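Long-range contacts in putative peptidyl-arginine deiminase family protein (Campylobacter jejuni subsp. jejuni serotype O:2, PDB 6B2W), which probably hydrolyses agmatine to N-carbamoylputrescine as an agmatine deiminase of polyamine biosynthesis: residues 43-48 and 68-73; 57-62 and 76-81; 196-201 and 230-235; 222-227 and 250-255. The protein carries 1 engineered substitution. One frame throughout, in Å; residues are numbered along the deposited sequence. Where two conformers were deposited one is given.

From the N terminus, helix 37-52 runs into strand 56-61, the short helix 64-67 and edge strand 76-80. Interaction 1 closes a loop by bringing residues 68-73 back to the helix; interaction 2 pairs the two strands. Their segments alternate along the chain, so the contacts cross, and they touch where Phe70 CG meets Leu59 CD1 at 3.7 Å. Interactions 3 and 4 form a second crossing pair, about 36 and 35 Å from interaction 2 between centres and on the opposite side of the chain's centre. Interaction 3 ties the loop at 196-201 to the start of helix 233-244, and interaction 4 joins strands 219-224 and 249-254, which that helix connects.

Interaction 1. Residues 43-48 and 68-73; sequences SYKEFV and ENFKDI
Lys45 and Phe70 mark the closest backbone approach, CA to CA 6.7 Å, where one side of helix 37-52 meets the irregular chain that follows helix 64-67. Farther along, Val48 and Ile73 stand 8.3 Å apart between their CA atoms, so the two chains diverge slightly and side chains make the join. Phe70 carries most of it. Its CG lies beside the backbone N and anti to the carbonyl carbon (chi1 -53°), which sends the ring toward the helix although the CB bond itself does not point there. The ring's outer end then rests on the helix backbone: CE2 lies 3.7 Å from Lys45 N, while Tyr44 C sits at the ring edge, close to its plane. Tyr44 adds its CB, 4.0 Å from Phe70 CZ, before its own ring turns off elsewhere. Val48 CG2 comes to 4.2 Å of Phe70 CE2, the two side chains running at about a right angle. The second methyl, Val48 CG1, meets Ile73 CD1 at 4.3 Å. Lys45 passes its methylenes along Phe70 and bends at chi3, meeting Asn69 O through carbon, CE at 3.5 Å, without a bond. Helix and connection thus lie over one face of the parallel part of a sheet, in an alpha/beta unit consistent with the pentein propeller fold of this family. Strand 56-61 backs the contact, with Leu59 touching both Val48 and Phe70; Tyr44 reaches Leu24 of strand 19-25 and the ring of Phe314, and Ile73 leans on Lys49 and Ser52, farther along helix 37-52.

Interaction 2. Residues 57-62 and 76-81; sequences VLLIAP and VEFFKC
Five backbone hydrogen bonds zip Val57-Pro62 to Val76-Cys81 in parallel register, Val57 facing Val76 and Ala61 facing Lys80. Glu77 N to Val57 O is the shortest at 2.8 Å, and Leu59 uses both of its backbone groups, giving N-H to Glu77 O and accepting from Phe79 N. Toward the C-terminal end the ladder slackens: Ala61 N to Phe79 O is 3.2 Å, and Cys81 N to Ala61 O is 3.1 Å. Outside this ladder, OE1 of Glu77 is hydrogen-bonded to Tyr21 OH and forms a salt bridge with Lys132. Leu59 packs obliquely against Val76, its CD1 at 3.6 Å from Val76 CG1, on the face shared with Val57 and Phe78. On the other face the two torsions of Leu58 (chi1 177°, chi2 59°) together lead CD1 across to Phe79 CB at 4.2 Å. Farther on, Ile60 CG2 meets Cys81 CB at 3.9 Å. The pair belongs to a beta-alpha-beta unit through helix 64-67, with 76-80 as the edge strand. Helix 37-52 covers the Val57-Leu59 face through Val48, helix 124-131 covers Leu58 and Phe79 through Leu128, and strand 19-25 continues the sheet beyond 56-61.

Interaction 3. Residues 196-201 and 230-235; sequences NGFIKG and DEHYLP
Phe198 and Lys200 meet His232 in a mixed apolar and polar contact, by which the loop between strands 190-194 and 212-216 lies along the start of helix 233-244. Phe198 CG sits between the backbone N and the carbonyl carbon (chi1 60°), which swings the ring over to the helix. There CE1 lies 3.7 Å from Pro235 CG, and the other flank of the ring, at CE2, comes 4.0 Å from His232 CD2. The two rings are oblique, their planes 48° apart. The imidazole edge faces the loop backbone: CD2 is 3.4 Å from Phe198 O, and NE2 accepts a weak, bent hydrogen bond from Lys200 N at 3.1 Å. A type I turn, Asp230 to Tyr233, leads into the helix, with a capping bond from His232 N to Asp230 OD1 that is nearly straight (170°). A weak bond from His232 ND1 reaches the same oxygen, and the two weak bonds, one at each nitrogen, probably help to set the ring's rotation. Asp230 in turn is paired through OD2 with Arg265, a second-shell link. Along the outer rim the Lys200 methylenes cross Glu231 at about a right angle, with CG 3.3 Å from Glu231 OE2, while Lys200 NZ and Glu231 OE1 stay 4.4 Å apart, beyond a salt bridge. At the far end, Gly197 N touches Pro235 O at 3.7 Å without bonding to it.

Interaction 4. Residues 222-227 and 250-255; sequences HCICED and LLELPI
His222 and Glu252 stand side by side on two neighbouring parallel strands, 219-224 and 249-254, of a beta-alpha-beta unit whose crossover is helix 233-244. Three backbone hydrogen bonds join them: His222 N to Leu251 O, Leu253 N to His222 O, and Ile255 N to Ile224 O. The imidazole of His222 is raised by a chi1 of 71°, which puts CG between the backbone N and the carbonyl carbon. From there it runs beside Glu252, pointing the same way, with NE2 3.9 Å from Glu252 CG and the ring plane 87° from that of the carboxylate. Leu250 CB lies at the ring edge, 4.1 Å from His222 CD2. The ring's other nitrogen, ND1, donates to Cys223 O of its own strand. Glu252 OE2 forms a salt bridge with Lys240 of the crossover helix, whose charge probably favours an ionised carboxylate. Ile224 takes the same first torsion as His222 (chi1 51°), and its CG1 branch packs on Pro254 while CD1 comes up against the carboxyl group of Glu252. On the next residue, Cys225 SG meets Ile255 CD1 at 4.0 Å. Beyond the strand ends a water bridges Glu226 N and Ile255 O. Another, in the plane of the His222 ring, sits 2.7 Å from NE2 and donates to Glu252 OE2 at 3.1 Å.

Interaction 1. Residues 43-48 and 68-73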
# COMPACT_ATOMS: atom_id res chain seq x y z
N SER A 43 -4.84 17.99 0.12
CA SER A 43 -5.38 16.64 0.18
C SER A 43 -4.75 15.83 1.32
O SER A 43 -5.44 15.07 2.01
CB SER A 43 -5.16 15.92 -1.15
OG SER A 43 -5.83 16.60 -2.20
N TYR A 44 -3.44 15.98 1.52
CA TYR A 44 -2.75 15.35 2.66
C TYR A 44 -3.35 15.82 3.99
O TYR A 44 -3.56 15.00 4.89
CB TYR A 44 -1.24 15.61 2.64
CG TYR A 44 -0.42 14.51 1.96
CD1 TYR A 44 -0.48 14.32 0.59
CD2 TYR A 44 0.42 13.68 2.71
CE1 TYR A 44 0.26 13.33 -0.03
CE2 TYR A 44 1.16 12.68 2.10
CZ TYR A 44 1.08 12.51 0.72
OH TYR A 44 1.81 11.53 0.09
N LYS A 45 -3.62 17.12 4.11
CA LYS A 45 -4.25 17.67 5.32
C LYS A 45 -5.54 16.94 5.67
O LYS A 45 -5.76 16.56 6.82
CB LYS A 45 -4.53 19.18 5.17
CG LYS A 45 -3.30 20.06 5.30
CD LYS A 45 -3.64 21.55 5.19
CE LYS A 45 -4.28 22.07 6.47
NZ LYS A 45 -4.48 23.55 6.44
N GLU A 46 -6.40 16.73 4.67
CA GLU A 46 -7.66 16.02 4.88
C GLU A 46 -7.42 14.59 5.33
O GLU A 46 -7.96 14.15 6.35
CB GLU A 46 -8.53 16.04 3.62
CG GLU A 46 -9.35 17.31 3.46
CD GLU A 46 -10.15 17.63 4.71
OE1 GLU A 46 -10.84 16.72 5.22
OE2 GLU A 46 -10.07 18.79 5.20
N PHE A 47 -6.60 13.88 4.56
CA PHE A 47 -6.23 12.49 4.85
C PHE A 47 -5.72 12.36 6.29
O PHE A 47 -6.23 11.55 7.06
CB PHE A 47 -5.17 12.04 3.83
CG PHE A 47 -4.84 10.56 3.87
CD1 PHE A 47 -5.70 9.62 4.41
CD2 PHE A 47 -3.65 10.11 3.30
CE1 PHE A 47 -5.37 8.27 4.42
CE2 PHE A 47 -3.32 8.77 3.30
CZ PHE A 47 -4.18 7.85 3.86
N VAL A 48 -4.74 13.19 6.64
CA VAL A 48 -4.14 13.15 7.97
C VAL A 48 -5.16 13.46 9.09
O VAL A 48 -5.16 12.80 10.12
CB VAL A 48 -2.93 14.11 8.07
CG1 VAL A 48 -2.44 14.23 9.51
CG2 VAL A 48 -1.80 13.62 7.19
N GLU A 68 4.75 22.62 9.29
CA GLU A 68 3.92 23.73 9.77
C GLU A 68 2.51 23.76 9.17
O GLU A 68 1.62 24.41 9.73
CB GLU A 68 4.62 25.07 9.56
CG GLU A 68 5.45 25.55 10.75
CD GLU A 68 4.59 26.07 11.90
OE1 GLU A 68 3.48 26.58 11.64
OE2 GLU A 68 5.03 25.97 13.06
N ASN A 69 2.29 23.07 8.05
CA ASN A 69 0.93 22.91 7.50
C ASN A 69 0.03 22.00 8.35
O ASN A 69 -1.19 22.03 8.20
CB ASN A 69 0.98 22.37 6.07
CG ASN A 69 1.26 23.45 5.03
OD1 ASN A 69 0.45 24.35 4.83
ND2 ASN A 69 2.40 23.35 4.36
N PHE A 70 0.63 21.18 9.22
CA PHE A 70 -0.10 20.17 9.99
C PHE A 70 0.03 20.38 11.51
O PHE A 70 -0.18 19.44 12.28
CB PHE A 70 0.44 18.78 9.64
CG PHE A 70 0.44 18.48 8.17
CD1 PHE A 70 1.49 18.90 7.36
CD2 PHE A 70 -0.60 17.77 7.59
CE1 PHE A 70 1.49 18.63 6.01
CE2 PHE A 70 -0.60 17.49 6.23
CZ PHE A 70 0.45 17.93 5.44
N LYS A 71 0.35 21.60 11.93
CA LYS A 71 0.79 21.84 13.31
C LYS A 71 -0.28 21.63 14.38
O LYS A 71 0.03 21.16 15.48
CB LYS A 71 1.41 23.24 13.45
CG LYS A 71 0.49 24.41 13.14
CD LYS A 71 0.90 25.66 13.91
CE LYS A 71 0.33 25.65 15.33
NZ LYS A 71 1.02 26.61 16.24
N ASP A 72 -1.54 21.97 14.07
CA ASP A 72 -2.61 21.91 15.07
C ASP A 72 -3.56 20.73 14.85
O ASP A 72 -4.79 20.88 14.90
CB ASP A 72 -3.40 23.24 15.09
CG ASP A 72 -2.75 24.31 15.97
OD1 ASP A 72 -1.92 23.96 16.84
OD2 ASP A 72 -3.09 25.50 15.80
N ILE A 73 -2.99 19.55 14.63
CA ILE A 73 -3.77 18.33 14.47
C ILE A 73 -3.39 17.35 15.58
O ILE A 73 -2.22 17.00 15.73
CB ILE A 73 -3.53 17.69 13.09
CG1 ILE A 73 -3.92 18.67 11.98
CG2 ILE A 73 -4.34 16.40 12.94
CD1 ILE A 73 -3.44 18.27 10.60

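Interaction 2. Residues 57-62 and 76-81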
# COMPACT_ATOMS: atom_id res chain seq x y z
N VAL A 57 -0.49 9.48 13.91
CA VAL A 57 0.06 9.68 12.57
C VAL A 57 1.49 10.18 12.68
O VAL A 57 1.78 11.07 13.49
CB VAL A 57 -0.78 10.71 11.77
CG1 VAL A 57 -0.18 10.96 10.39
CG2 VAL A 57 -2.22 10.23 11.62
N LEU A 58 2.39 9.60 11.89
CA LEU A 58 3.78 10.03 11.84
C LEU A 58 4.06 10.64 10.48
O LEU A 58 3.91 9.97 9.46
CB LEU A 58 4.73 8.85 12.09
CG LEU A 58 6.23 9.15 12.01
CD1 LEU A 58 6.65 10.21 13.02
CD2 LEU A 58 7.04 7.87 12.22
N LEU A 59 4.48 11.90 10.46
CA LEU A 59 4.77 12.60 9.22
C LEU A 59 6.27 12.78 9.06
O LEU A 59 6.94 13.33 9.94
CB LEU A 59 4.06 13.96 9.19
CG LEU A 59 2.53 13.90 9.23
CD1 LEU A 59 1.96 15.31 9.22
CD2 LEU A 59 1.96 13.09 8.07
N ILE A 60 6.79 12.31 7.93
CA ILE A 60 8.21 12.37 7.61
C ILE A 60 8.42 13.41 6.51
O ILE A 60 7.84 13.29 5.43
CB ILE A 60 8.72 11.00 7.13
CG1 ILE A 60 8.51 9.93 8.21
CG2 ILE A 60 10.20 11.08 6.75
CD1 ILE A 60 8.51 8.52 7.69
N ALA A 61 9.26 14.41 6.77
CA ALA A 61 9.58 15.42 5.76
C ALA A 61 11.00 15.96 5.93
O ALA A 61 11.53 15.95 7.04
CB ALA A 61 8.57 16.55 5.80
N PRO A 62 11.61 16.44 4.83
CA PRO A 62 13.01 16.90 4.87
C PRO A 62 13.26 18.30 5.45
O PRO A 62 14.41 18.72 5.48
CB PRO A 62 13.44 16.86 3.40
CG PRO A 62 12.36 16.12 2.67
CD PRO A 62 11.12 16.41 3.44
N VAL A 76 -0.54 13.78 15.98
CA VAL A 76 0.39 13.86 14.86
C VAL A 76 1.79 14.12 15.39
O VAL A 76 1.99 15.01 16.22
CB VAL A 76 -0.01 14.96 13.86
CG1 VAL A 76 0.98 15.03 12.70
CG2 VAL A 76 -1.42 14.71 13.33
N GLU A 77 2.74 13.32 14.92
CA GLU A 77 4.14 13.49 15.26
C GLU A 77 4.93 13.71 13.98
O GLU A 77 4.45 13.44 12.88
CB GLU A 77 4.66 12.25 16.00
CG GLU A 77 4.04 12.06 17.38
CD GLU A 77 4.45 10.76 18.05
OE1 GLU A 77 5.36 10.08 17.54
OE2 GLU A 77 3.85 10.42 19.09
N PHE A 78 6.15 14.22 14.13
CA PHE A 78 6.97 14.65 13.01
C PHE A 78 8.37 14.07 13.11
O PHE A 78 8.89 13.92 14.22
CB PHE A 78 7.05 16.18 12.97
CG PHE A 78 5.73 16.87 13.19
CD1 PHE A 78 4.81 16.96 12.16
CD2 PHE A 78 5.41 17.42 14.42
CE1 PHE A 78 3.59 17.59 12.35
CE2 PHE A 78 4.20 18.06 14.62
CZ PHE A 78 3.28 18.14 13.58
N PHE A 79 8.97 13.76 11.97
CA PHE A 79 10.34 13.25 11.94
C PHE A 79 11.09 13.81 10.74
O PHE A 79 10.65 13.67 9.60
CB PHE A 79 10.35 11.73 11.88
CG PHE A 79 11.73 11.13 11.90
CD1 PHE A 79 12.45 11.08 13.08
CD2 PHE A 79 12.30 10.63 10.74
CE1 PHE A 79 13.72 10.53 13.11
CE2 PHE A 79 13.58 10.08 10.77
CZ PHE A 79 14.29 10.03 11.95
N LYS A 80 12.24 14.43 11.00
CA LYS A 80 13.03 15.06 9.94
C LYS A 80 13.89 14.02 9.21
O LYS A 80 14.72 13.33 9.82
CB LYS A 80 13.93 16.16 10.53
CG LYS A 80 13.86 17.49 9.78
CD LYS A 80 15.23 17.99 9.32
CE LYS A 80 15.57 17.52 7.91
NZ LYS A 80 16.38 16.28 7.84
N CYS A 81 13.70 13.91 7.90
CA CYS A 81 14.49 13.00 7.07
C CYS A 81 14.37 13.38 5.59
O CYS A 81 13.31 13.81 5.15
CB CYS A 81 14.04 11.55 7.26
SG CYS A 81 15.04 10.34 6.36

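Interaction 3. Residues 196-201 and 230-235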
# COMPACT_ATOMS: atom_id res chain seq x y z
N ASN A 196 -3.34 -11.74 -14.79
CA ASN A 196 -4.04 -10.68 -15.51
C ASN A 196 -4.41 -9.49 -14.64
O ASN A 196 -4.55 -9.61 -13.42
CB ASN A 196 -5.32 -11.25 -16.13
CG ASN A 196 -5.04 -12.17 -17.30
OD1 ASN A 196 -5.28 -13.37 -17.24
ND2 ASN A 196 -4.53 -11.60 -18.39
N GLY A 197 -4.58 -8.34 -15.29
CA GLY A 197 -5.13 -7.15 -14.65
C GLY A 197 -4.13 -6.02 -14.51
O GLY A 197 -2.95 -6.24 -14.21
N PHE A 198 -4.61 -4.80 -14.72
CA PHE A 198 -3.83 -3.59 -14.50
C PHE A 198 -4.74 -2.37 -14.36
O PHE A 198 -5.95 -2.47 -14.58
CB PHE A 198 -2.85 -3.36 -15.66
CG PHE A 198 -3.51 -3.20 -17.00
CD1 PHE A 198 -3.75 -4.31 -17.80
CD2 PHE A 198 -3.88 -1.94 -17.46
CE1 PHE A 198 -4.35 -4.16 -19.04
CE2 PHE A 198 -4.48 -1.80 -18.70
CZ PHE A 198 -4.72 -2.91 -19.49
N ILE A 199 -4.16 -1.24 -13.98
CA ILE A 199 -4.85 0.05 -13.99
C ILE A 199 -3.99 1.02 -14.81
O ILE A 199 -2.78 1.11 -14.62
CB ILE A 199 -5.08 0.60 -12.56
CG1 ILE A 199 -5.87 -0.40 -11.70
CG2 ILE A 199 -5.80 1.94 -12.61
CD1 ILE A 199 -7.32 -0.59 -12.10
N LYS A 200 -4.64 1.78 -15.69
CA LYS A 200 -3.96 2.51 -16.75
C LYS A 200 -3.55 3.87 -16.20
O LYS A 200 -4.40 4.67 -15.82
CB LYS A 200 -4.87 2.69 -17.96
CG LYS A 200 -4.28 3.50 -19.10
CD LYS A 200 -3.20 2.73 -19.85
CE LYS A 200 -2.67 3.53 -21.03
NZ LYS A 200 -1.65 2.78 -21.81
N GLY A 201 -2.25 4.12 -16.18
CA GLY A 201 -1.67 5.23 -15.44
C GLY A 201 -0.72 4.71 -14.38
O GLY A 201 0.18 5.42 -13.93
N ASP A 230 -13.96 -0.13 -22.70
CA ASP A 230 -12.78 0.31 -21.96
C ASP A 230 -11.70 -0.77 -22.06
O ASP A 230 -12.01 -1.96 -22.07
CB ASP A 230 -13.17 0.54 -20.50
CG ASP A 230 -12.15 1.36 -19.74
OD1 ASP A 230 -10.94 1.08 -19.86
OD2 ASP A 230 -12.57 2.28 -18.99
N GLU A 231 -10.44 -0.35 -22.15
CA GLU A 231 -9.32 -1.29 -22.23
C GLU A 231 -9.19 -2.18 -20.99
O GLU A 231 -8.56 -3.23 -21.04
CB GLU A 231 -8.00 -0.56 -22.50
CG GLU A 231 -7.53 0.42 -21.44
CD GLU A 231 -6.21 1.09 -21.81
OE1 GLU A 231 -5.29 0.38 -22.27
OE2 GLU A 231 -6.09 2.32 -21.62
N HIS A 232 -9.79 -1.75 -19.88
CA HIS A 232 -9.77 -2.51 -18.63
C HIS A 232 -10.71 -3.71 -18.60
O HIS A 232 -10.57 -4.56 -17.72
CB HIS A 232 -10.10 -1.60 -17.45
CG HIS A 232 -9.08 -0.53 -17.22
ND1 HIS A 232 -9.33 0.80 -17.46
CD2 HIS A 232 -7.80 -0.61 -16.80
CE1 HIS A 232 -8.25 1.50 -17.18
NE2 HIS A 232 -7.30 0.67 -16.78
N TYR A 233 -11.66 -3.80 -19.54
CA TYR A 233 -12.72 -4.80 -19.44
C TYR A 233 -12.21 -6.24 -19.31
O TYR A 233 -12.32 -6.83 -18.23
CB TYR A 233 -13.71 -4.71 -20.61
CG TYR A 233 -14.93 -5.59 -20.38
CD1 TYR A 233 -15.90 -5.22 -19.47
CD2 TYR A 233 -15.08 -6.81 -21.05
CE1 TYR A 233 -17.01 -6.02 -19.23
CE2 TYR A 233 -16.19 -7.61 -20.82
CZ TYR A 233 -17.15 -7.21 -19.91
OH TYR A 233 -18.25 -7.99 -19.67
N LEU A 234 -11.65 -6.80 -20.38
CA LEU A 234 -11.28 -8.22 -20.35
C LEU A 234 -10.01 -8.54 -19.53
O LEU A 234 -9.88 -9.67 -19.03
CB LEU A 234 -11.23 -8.83 -21.77
CG LEU A 234 -10.14 -8.50 -22.79
CD1 LEU A 234 -8.81 -9.17 -22.47
CD2 LEU A 234 -10.59 -8.93 -24.18
N PRO A 235 -9.09 -7.57 -19.37
CA PRO A 235 -8.01 -7.81 -18.40
C PRO A 235 -8.53 -8.06 -16.98
O PRO A 235 -8.06 -8.98 -16.31
CB PRO A 235 -7.20 -6.52 -18.45
CG PRO A 235 -7.40 -6.02 -19.83
CD PRO A 235 -8.81 -6.39 -20.20

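Interaction 4. Residues 222-227 and 250-255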
# COMPACT_ATOMS: atom_id res chain seq x y z
N HIS A 222 -11.88 -6.74 -5.15
CA HIS A 222 -11.10 -6.59 -6.39
C HIS A 222 -11.78 -5.70 -7.43
O HIS A 222 -13.01 -5.58 -7.46
CB HIS A 222 -10.83 -7.97 -7.00
CG HIS A 222 -12.05 -8.62 -7.59
ND1 HIS A 222 -12.37 -8.52 -8.93
CD2 HIS A 222 -13.02 -9.38 -7.03
CE1 HIS A 222 -13.49 -9.19 -9.16
NE2 HIS A 222 -13.90 -9.72 -8.03
N CYS A 223 -10.96 -5.11 -8.30
CA CYS A 223 -11.44 -4.22 -9.37
C CYS A 223 -12.08 -4.97 -10.55
O CYS A 223 -11.72 -6.11 -10.85
CB CYS A 223 -10.28 -3.36 -9.89
SG CYS A 223 -9.43 -2.36 -8.65
N ILE A 224 -13.02 -4.29 -11.20
CA ILE A 224 -13.62 -4.73 -12.46
C ILE A 224 -14.01 -3.49 -13.24
O ILE A 224 -13.97 -2.38 -12.71
CB ILE A 224 -14.89 -5.58 -12.25
CG1 ILE A 224 -15.85 -4.85 -11.31
CG2 ILE A 224 -14.54 -6.96 -11.72
CD1 ILE A 224 -17.22 -5.46 -11.25
N CYS A 225 -14.41 -3.68 -14.50
CA CYS A 225 -14.80 -2.58 -15.37
C CYS A 225 -16.18 -2.86 -15.98
O CYS A 225 -16.36 -3.89 -16.62
CB CYS A 225 -13.75 -2.39 -16.46
SG CYS A 225 -14.07 -1.05 -17.63
N GLU A 226 -17.13 -1.97 -15.76
CA GLU A 226 -18.49 -2.15 -16.28
C GLU A 226 -18.61 -1.78 -17.77
O GLU A 226 -19.50 -2.28 -18.46
CB GLU A 226 -19.50 -1.34 -15.45
CG GLU A 226 -19.66 -1.82 -14.02
CD GLU A 226 -20.88 -1.23 -13.33
OE1 GLU A 226 -20.82 -0.07 -12.87
OE2 GLU A 226 -21.91 -1.94 -13.22
N ASP A 227 -17.71 -0.92 -18.25
CA ASP A 227 -17.72 -0.47 -19.65
C ASP A 227 -16.92 -1.43 -20.54
O ASP A 227 -15.70 -1.52 -20.42
CB ASP A 227 -17.14 0.95 -19.73
CG ASP A 227 -17.28 1.59 -21.11
OD1 ASP A 227 -17.82 0.95 -22.04
OD2 ASP A 227 -16.83 2.75 -21.27
N LEU A 250 -15.79 -12.88 -2.80
CA LEU A 250 -15.36 -11.75 -3.62
C LEU A 250 -16.32 -10.56 -3.53
O LEU A 250 -17.53 -10.73 -3.50
CB LEU A 250 -15.19 -12.19 -5.08
CG LEU A 250 -14.23 -13.36 -5.35
CD1 LEU A 250 -14.18 -13.66 -6.84
CD2 LEU A 250 -12.83 -13.12 -4.82
N LEU A 251 -15.74 -9.36 -3.46
CA LEU A 251 -16.49 -8.11 -3.42
C LEU A 251 -15.96 -7.23 -4.54
O LEU A 251 -14.75 -7.03 -4.66
CB LEU A 251 -16.29 -7.42 -2.06
CG LEU A 251 -17.20 -6.25 -1.70
CD1 LEU A 251 -17.35 -6.11 -0.19
CD2 LEU A 251 -16.70 -4.94 -2.30
N GLU A 252 -16.85 -6.71 -5.38
CA GLU A 252 -16.43 -6.03 -6.61
C GLU A 252 -16.30 -4.51 -6.43
O GLU A 252 -17.16 -3.86 -5.84
CB GLU A 252 -17.39 -6.37 -7.76
CG GLU A 252 -17.30 -7.84 -8.17
CD GLU A 252 -18.00 -8.16 -9.47
OE1 GLU A 252 -18.96 -7.44 -9.85
OE2 GLU A 252 -17.60 -9.14 -10.13
N LEU A 253 -15.20 -3.97 -6.94
CA LEU A 253 -14.88 -2.55 -6.86
C LEU A 253 -14.82 -1.96 -8.27
O LEU A 253 -13.73 -1.79 -8.83
CB LEU A 253 -13.54 -2.35 -6.14
CG LEU A 253 -13.45 -2.88 -4.71
CD1 LEU A 253 -12.01 -2.88 -4.23
CD2 LEU A 253 -14.33 -2.07 -3.77
N PRO A 254 -15.99 -1.64 -8.86
CA PRO A 254 -15.99 -1.12 -10.23
C PRO A 254 -15.20 0.18 -10.35
O PRO A 254 -15.41 1.10 -9.57
CB PRO A 254 -17.48 -0.88 -10.52
CG PRO A 254 -18.11 -0.75 -9.18
CD PRO A 254 -17.34 -1.68 -8.29
N ILE A 255 -14.29 0.24 -11.32
CA ILE A 255 -13.48 1.43 -11.53
C ILE A 255 -14.34 2.61 -11.99
O ILE A 255 -15.43 2.39 -12.55
CB ILE A 255 -12.33 1.21 -12.54
CG1 ILE A 255 -12.88 0.87 -13.94
CG2 ILE A 255 -11.39 0.14 -12.03
CD1 ILE A 255 -11.83 0.94 -15.04
O HOH W 1 -16.15 -11.10 -8.27
O HOH W 2 -16.72 0.04 -13.92